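Local structure of GDSL-like protein (Roseburia intestinalis L1-82, 6HFZ) at residues F102-F107 and A136-H141; P302-I307 and V359-V364. The protein is a two-domain carbohydrate esterase from a gut bacterium that removes acetyl groups from complex beta-mannans. All coordinates share one frame; numbering follows the deposited sequence.

Interaction 1: F102-F107 and A136-H141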
loop_
_atom_site.group_PDB
_atom_site.type_symbol
_atom_site.label_atom_id
_atom_site.label_comp_id
_atom_site.label_asym_id
_atom_site.label_seq_id
_atom_site.Cartn_x
_atom_site.Cartn_y
_atom_site.Cartn_z
ATOM N N PHE A 102 11.501 9.976 -7.064
ATOM C CA PHE A 102 10.120 10.294 -7.322
ATOM C C PHE A 102 9.296 9.089 -6.849
ATOM O O PHE A 102 9.674 7.959 -7.148
ATOM C CB PHE A 102 9.934 10.521 -8.827
ATOM C CG PHE A 102 8.498 10.645 -9.300
ATOM C CD1 PHE A 102 7.872 11.876 -9.338
ATOM C CD2 PHE A 102 7.821 9.530 -9.789
ATOM C CE1 PHE A 102 6.553 11.990 -9.781
ATOM C CE2 PHE A 102 6.519 9.645 -10.260
ATOM C CZ PHE A 102 5.897 10.879 -10.256
ATOM N N VAL A 103 8.252 9.344 -6.055
ATOM C CA VAL A 103 7.393 8.321 -5.483
ATOM C C VAL A 103 5.931 8.723 -5.729
ATOM O O VAL A 103 5.533 9.789 -5.280
ATOM C CB VAL A 103 7.602 8.184 -3.957
ATOM C CG1 VAL A 103 6.635 7.148 -3.375
ATOM C CG2 VAL A 103 9.053 7.840 -3.629
ATOM N N ILE A 104 5.198 7.863 -6.426
ATOM C CA ILE A 104 3.715 7.894 -6.440
ATOM C C ILE A 104 3.188 6.996 -5.326
ATOM O O ILE A 104 3.647 5.814 -5.180
ATOM C CB ILE A 104 3.160 7.480 -7.810
ATOM C CG1 ILE A 104 3.180 8.699 -8.735
ATOM C CG2 ILE A 104 1.736 6.867 -7.675
ATOM C CD1 ILE A 104 2.892 8.413 -10.187
ATOM N N ILE A 105 2.256 7.549 -4.551
ATOM C CA ILE A 105 1.591 6.815 -3.531
ATOM C C ILE A 105 0.122 6.625 -3.935
ATOM O O ILE A 105 -0.573 7.585 -4.193
ATOM C CB ILE A 105 1.720 7.514 -2.172
ATOM C CG1 ILE A 105 3.163 7.593 -1.685
ATOM C CG2 ILE A 105 0.834 6.817 -1.158
ATOM C CD1 ILE A 105 3.327 8.388 -0.452
ATOM N N GLU A 106 -0.350 5.377 -3.967
ATOM C CA GLU A 106 -1.616 5.042 -4.611
ATOM C C GLU A 106 -2.357 3.987 -3.783
ATOM O O GLU A 106 -2.201 2.769 -4.033
ATOM C CB GLU A 106 -1.282 4.544 -6.019
ATOM C CG GLU A 106 -2.456 4.287 -6.943
ATOM C CD GLU A 106 -3.243 3.014 -6.715
ATOM O OE1 GLU A 106 -4.445 3.150 -6.323
ATOM O OE2 GLU A 106 -2.661 1.887 -6.867
ATOM N N PHE A 107 -3.157 4.457 -2.812
ATOM C CA PHE A 107 -3.858 3.573 -1.874
ATOM C C PHE A 107 -5.337 3.969 -1.708
ATOM O O PHE A 107 -6.015 3.469 -0.820
ATOM C CB PHE A 107 -3.163 3.557 -0.505
ATOM C CG PHE A 107 -1.908 2.729 -0.444
ATOM C CD1 PHE A 107 -1.957 1.346 -0.660
ATOM C CD2 PHE A 107 -0.675 3.320 -0.237
ATOM C CE1 PHE A 107 -0.806 0.569 -0.564
ATOM C CE2 PHE A 107 0.485 2.544 -0.247
ATOM C CZ PHE A 107 0.414 1.174 -0.360
ATOM N N ALA A 136 10.545 13.602 -4.333
ATOM C CA ALA A 136 9.303 14.191 -4.777
ATOM C C ALA A 136 8.208 13.135 -4.612
ATOM O O ALA A 136 8.416 11.965 -4.960
ATOM C CB ALA A 136 9.395 14.631 -6.212
ATOM N N VAL A 137 7.091 13.561 -4.035
ATOM C CA VAL A 137 5.957 12.668 -3.777
ATOM C C VAL A 137 4.735 13.229 -4.502
ATOM O O VAL A 137 4.462 14.428 -4.420
ATOM C CB VAL A 137 5.690 12.548 -2.274
ATOM C CG1 VAL A 137 4.449 11.705 -1.966
ATOM C CG2 VAL A 137 6.891 11.997 -1.518
ATOM N N LEU A 138 4.037 12.355 -5.241
ATOM C CA LEU A 138 2.779 12.672 -5.902
ATOM C C LEU A 138 1.729 11.650 -5.443
ATOM O O LEU A 138 1.965 10.413 -5.567
ATOM C CB LEU A 138 2.988 12.604 -7.415
ATOM C CG LEU A 138 1.732 12.671 -8.279
ATOM C CD1 LEU A 138 1.112 14.039 -8.132
ATOM C CD2 LEU A 138 2.085 12.361 -9.729
ATOM N N LEU A 139 0.596 12.130 -4.939
ATOM C CA LEU A 139 -0.466 11.224 -4.513
ATOM C C LEU A 139 -1.371 10.956 -5.715
ATOM O O LEU A 139 -1.686 11.877 -6.513
ATOM C CB LEU A 139 -1.247 11.820 -3.337
ATOM C CG LEU A 139 -0.431 12.271 -2.133
ATOM C CD1 LEU A 139 -1.332 12.638 -0.993
ATOM C CD2 LEU A 139 0.544 11.213 -1.648
ATOM N N VAL A 140 -1.755 9.687 -5.901
ATOM C CA VAL A 140 -2.680 9.365 -6.963
ATOM C C VAL A 140 -3.924 8.701 -6.359
ATOM O O VAL A 140 -3.838 7.750 -5.585
ATOM C CB VAL A 140 -2.008 8.459 -8.019
ATOM C CG1 VAL A 140 -3.013 7.882 -9.003
ATOM C CG2 VAL A 140 -0.898 9.185 -8.776
ATOM N N HIS A 141 -5.105 9.209 -6.708
ATOM C CA HIS A 141 -6.382 8.714 -6.178
ATOM C C HIS A 141 -7.192 8.024 -7.284
ATOM O O HIS A 141 -7.785 8.713 -8.117
ATOM C CB HIS A 141 -7.226 9.879 -5.594
ATOM C CG HIS A 141 -6.531 10.799 -4.634
ATOM N ND1 HIS A 141 -6.019 10.358 -3.419
ATOM C CD2 HIS A 141 -6.227 12.114 -4.702
ATOM C CE1 HIS A 141 -5.432 11.379 -2.792
ATOM N NE2 HIS A 141 -5.557 12.450 -3.538
HETATM O O HOH W 1 -5.398 5.461 -5.314
HETATM O O HOH W 2 -3.375 7.459 -2.665
#
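I104 spreads its side chain over L138 and V140 on one face of the sheet. Its CG1, anti to the carbonyl carbon (chi1 -83°), lies beside L138, 3.9 Å from CD2 of that leucine, and the two side chains point the same way. CG2, the branch anti to the backbone N, comes within 3.7 Å of V140 CG2. On this same face the F102 ring presents CZ to L138 CD2 at 4.1 Å. An alanine at I104 would probably open a gap beside L138 and V140, leaving L138 CD2 and V140 CG2 without their nearest neighbours across the pair. The reverse face carries I105, whose CD1 meets V137 CG1 at 3.8 Å and whose CB lies against L139 CD2; Y121 of helix 115-129 packs on both I105 and L139. Between the faces, strands 102-106 and 136-141 run parallel, joined by four backbone hydrogen bonds, from V103 N to A136 O (2.8 Å) through to V140 N and I105 O (3.0 Å, 175° at the hydrogen). Beyond them, V140 O accepts from two waters: one also donates to E106 OE1 at 2.7 Å, the other accepts from F107 N. T43 and N142 hold the same carboxylate. The chemistry thus implies an apolar core in a beta-alpha-beta unit, with water taking over the bonding where direct pairing stops.

Interaction 2: P302-I307 and V359-V364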
loop_
_atom_site.group_PDB
_atom_site.type_symbol
_atom_site.label_atom_id
_atom_site.label_comp_id
_atom_site.label_asym_id
_atom_site.label_seq_id
_atom_site.Cartn_x
_atom_site.Cartn_y
_atom_site.Cartn_z
ATOM N N PRO A 302 -7.515 -23.698 7.989
ATOM C CA PRO A 302 -7.609 -23.588 9.436
ATOM C C PRO A 302 -8.089 -22.219 9.906
ATOM O O PRO A 302 -8.146 -21.256 9.110
ATOM C CB PRO A 302 -6.173 -23.763 9.923
ATOM C CG PRO A 302 -5.503 -24.495 8.818
ATOM C CD PRO A 302 -6.119 -23.885 7.579
ATOM N N VAL A 303 -8.464 -22.188 11.177
ATOM C CA VAL A 303 -8.827 -20.986 11.901
ATOM C C VAL A 303 -7.873 -20.870 13.075
ATOM O O VAL A 303 -7.548 -21.887 13.698
ATOM C CB VAL A 303 -10.290 -21.030 12.374
ATOM C CG1 VAL A 303 -10.647 -19.773 13.148
ATOM C CG2 VAL A 303 -11.255 -21.258 11.200
ATOM N N ALA A 304 -7.388 -19.654 13.333
ATOM C CA ALA A 304 -6.555 -19.366 14.494
ATOM C C ALA A 304 -7.211 -18.285 15.351
ATOM O O ALA A 304 -8.171 -17.667 14.927
ATOM C CB ALA A 304 -5.181 -18.931 14.050
ATOM N N GLU A 305 -6.603 -18.031 16.508
ATOM C CA GLU A 305 -6.925 -16.912 17.366
ATOM C C GLU A 305 -5.609 -16.224 17.745
ATOM O O GLU A 305 -4.508 -16.862 17.836
ATOM C CB GLU A 305 -7.735 -17.382 18.578
ATOM C CG GLU A 305 -6.898 -18.038 19.663
ATOM C CD GLU A 305 -7.668 -18.652 20.835
ATOM O OE1 GLU A 305 -8.871 -18.288 21.014
ATOM O OE2 GLU A 305 -7.072 -19.526 21.544
ATOM N N ILE A 306 -5.678 -14.904 17.917
ATOM C CA ILE A 306 -4.574 -14.102 18.384
ATOM C C ILE A 306 -4.995 -13.437 19.715
ATOM O O ILE A 306 -6.122 -12.945 19.841
ATOM C CB ILE A 306 -4.150 -13.061 17.317
ATOM C CG1 ILE A 306 -2.941 -12.258 17.779
ATOM C CG2 ILE A 306 -5.299 -12.166 16.893
ATOM C CD1 ILE A 306 -2.204 -11.563 16.657
ATOM N N ILE A 307 -4.081 -13.493 20.687
ATOM C CA ILE A 307 -4.274 -13.055 22.024
ATOM C C ILE A 307 -3.144 -12.099 22.372
ATOM O O ILE A 307 -1.975 -12.399 22.141
ATOM C CB ILE A 307 -4.272 -14.256 22.980
ATOM C CG1 ILE A 307 -5.399 -15.236 22.649
ATOM C CG2 ILE A 307 -4.347 -13.781 24.429
ATOM C CD1 ILE A 307 -5.363 -16.507 23.480
ATOM N N VAL A 359 -4.675 -26.136 2.519
ATOM C CA VAL A 359 -3.474 -25.391 2.820
ATOM C C VAL A 359 -3.343 -25.287 4.338
ATOM O O VAL A 359 -4.325 -25.316 5.082
ATOM C CB VAL A 359 -3.512 -23.961 2.229
ATOM C CG1 VAL A 359 -3.554 -23.942 0.708
ATOM C CG2 VAL A 359 -4.645 -23.130 2.810
ATOM N N PRO A 360 -2.115 -25.089 4.821
ATOM C CA PRO A 360 -1.886 -24.752 6.220
ATOM C C PRO A 360 -2.251 -23.278 6.449
ATOM O O PRO A 360 -2.456 -22.523 5.495
ATOM C CB PRO A 360 -0.387 -24.930 6.406
ATOM C CG PRO A 360 0.175 -24.660 5.033
ATOM C CD PRO A 360 -0.864 -25.159 4.054
ATOM N N PHE A 361 -2.352 -22.895 7.725
ATOM C CA PHE A 361 -2.472 -21.488 8.083
ATOM C C PHE A 361 -1.109 -20.819 7.810
ATOM O O PHE A 361 -0.094 -21.392 8.133
ATOM C CB PHE A 361 -2.895 -21.380 9.549
ATOM C CG PHE A 361 -3.284 -19.988 9.962
ATOM C CD1 PHE A 361 -2.316 -19.054 10.308
ATOM C CD2 PHE A 361 -4.621 -19.604 9.957
ATOM C CE1 PHE A 361 -2.692 -17.760 10.667
ATOM C CE2 PHE A 361 -4.976 -18.286 10.225
ATOM C CZ PHE A 361 -4.015 -17.384 10.624
ATOM N N TYR A 362 -1.096 -19.622 7.193
ATOM C CA TYR A 362 0.165 -18.860 6.975
ATOM C C TYR A 362 0.099 -17.556 7.789
ATOM O O TYR A 362 -0.642 -16.644 7.441
ATOM C CB TYR A 362 0.424 -18.584 5.479
ATOM C CG TYR A 362 1.889 -18.276 5.217
ATOM C CD1 TYR A 362 2.457 -17.097 5.651
ATOM C CD2 TYR A 362 2.719 -19.201 4.580
ATOM C CE1 TYR A 362 3.818 -16.848 5.484
ATOM C CE2 TYR A 362 4.063 -18.946 4.342
ATOM C CZ TYR A 362 4.619 -17.780 4.828
ATOM O OH TYR A 362 5.959 -17.557 4.658
ATOM N N LEU A 363 0.931 -17.467 8.822
ATOM C CA LEU A 363 1.126 -16.246 9.612
ATOM C C LEU A 363 2.294 -15.462 8.994
ATOM O O LEU A 363 3.448 -15.887 9.011
ATOM C CB LEU A 363 1.385 -16.658 11.067
ATOM C CG LEU A 363 1.633 -15.516 12.041
ATOM C CD1 LEU A 363 0.413 -14.580 12.152
ATOM C CD2 LEU A 363 1.994 -16.049 13.420
ATOM N N VAL A 364 1.983 -14.311 8.366
ATOM C CA VAL A 364 2.982 -13.580 7.627
ATOM C C VAL A 364 3.800 -12.693 8.584
ATOM O O VAL A 364 5.028 -12.648 8.538
ATOM C CB VAL A 364 2.350 -12.756 6.493
ATOM C CG1 VAL A 364 3.388 -11.854 5.809
ATOM C CG2 VAL A 364 1.594 -13.644 5.499
#
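F361 reaches across to P302 and A304, its CB meeting the proline and its ring the alanine. At the root, CB rests on the P302 ring, 4.1 Å from P302 CB and about as far from CG. The CG atom of F361 is anti to the backbone N (chi1 -170°), and from there the ring extends over A304. Its CD2 passes P302 O at 4.0 Å, the carbonyl oxygen lying at the ring edge, close to its plane. Toward the tip, CE2 and CZ are each 3.9 Å from A304 CB. That methyl sits over one ring face, offset toward the rim, in a CH-pi contact 4.1 Å from the centroid and 20° off the ring normal. P302 CD also comes within 3.4 Å of V359 O, a buried carbonyl oxygen for which the model offers no hydrogen-bond partner. No hydrogen bond joins the two segments; their strands belong to different sheets, 303-308 pairing with 342-352 and 316-319, and 361-370 with strands such as 288-295, so the contact is made by packing. L350 of strand 342-352 adds to the packing on F361. Side chains meeting between two antiparallel sheets in this way are typical of the core of a beta-sandwich.

In the fold
Interactions 1 and 2 show the same principle, a buried apolar core, in two different architectures: parallel strand pairing within the mixed sheet of an alpha/beta fold and packing between antiparallel sheets. They follow one another along the chain and lie on opposite sides of its centre, about 33 Å apart between their centres and about 15 Å between nearest atoms. Interaction 1 falls in the GDSL/SGNH-type esterase region. There the side chain of E106 lies near, without touching, S41, H193 and D190, whose arrangement is consistent with a catalytic triad. Interaction 2 is in the beta-rich domain, where a bound buffer molecule (EPE), probably from the crystallisation liquor, lies close to the side chain of P360.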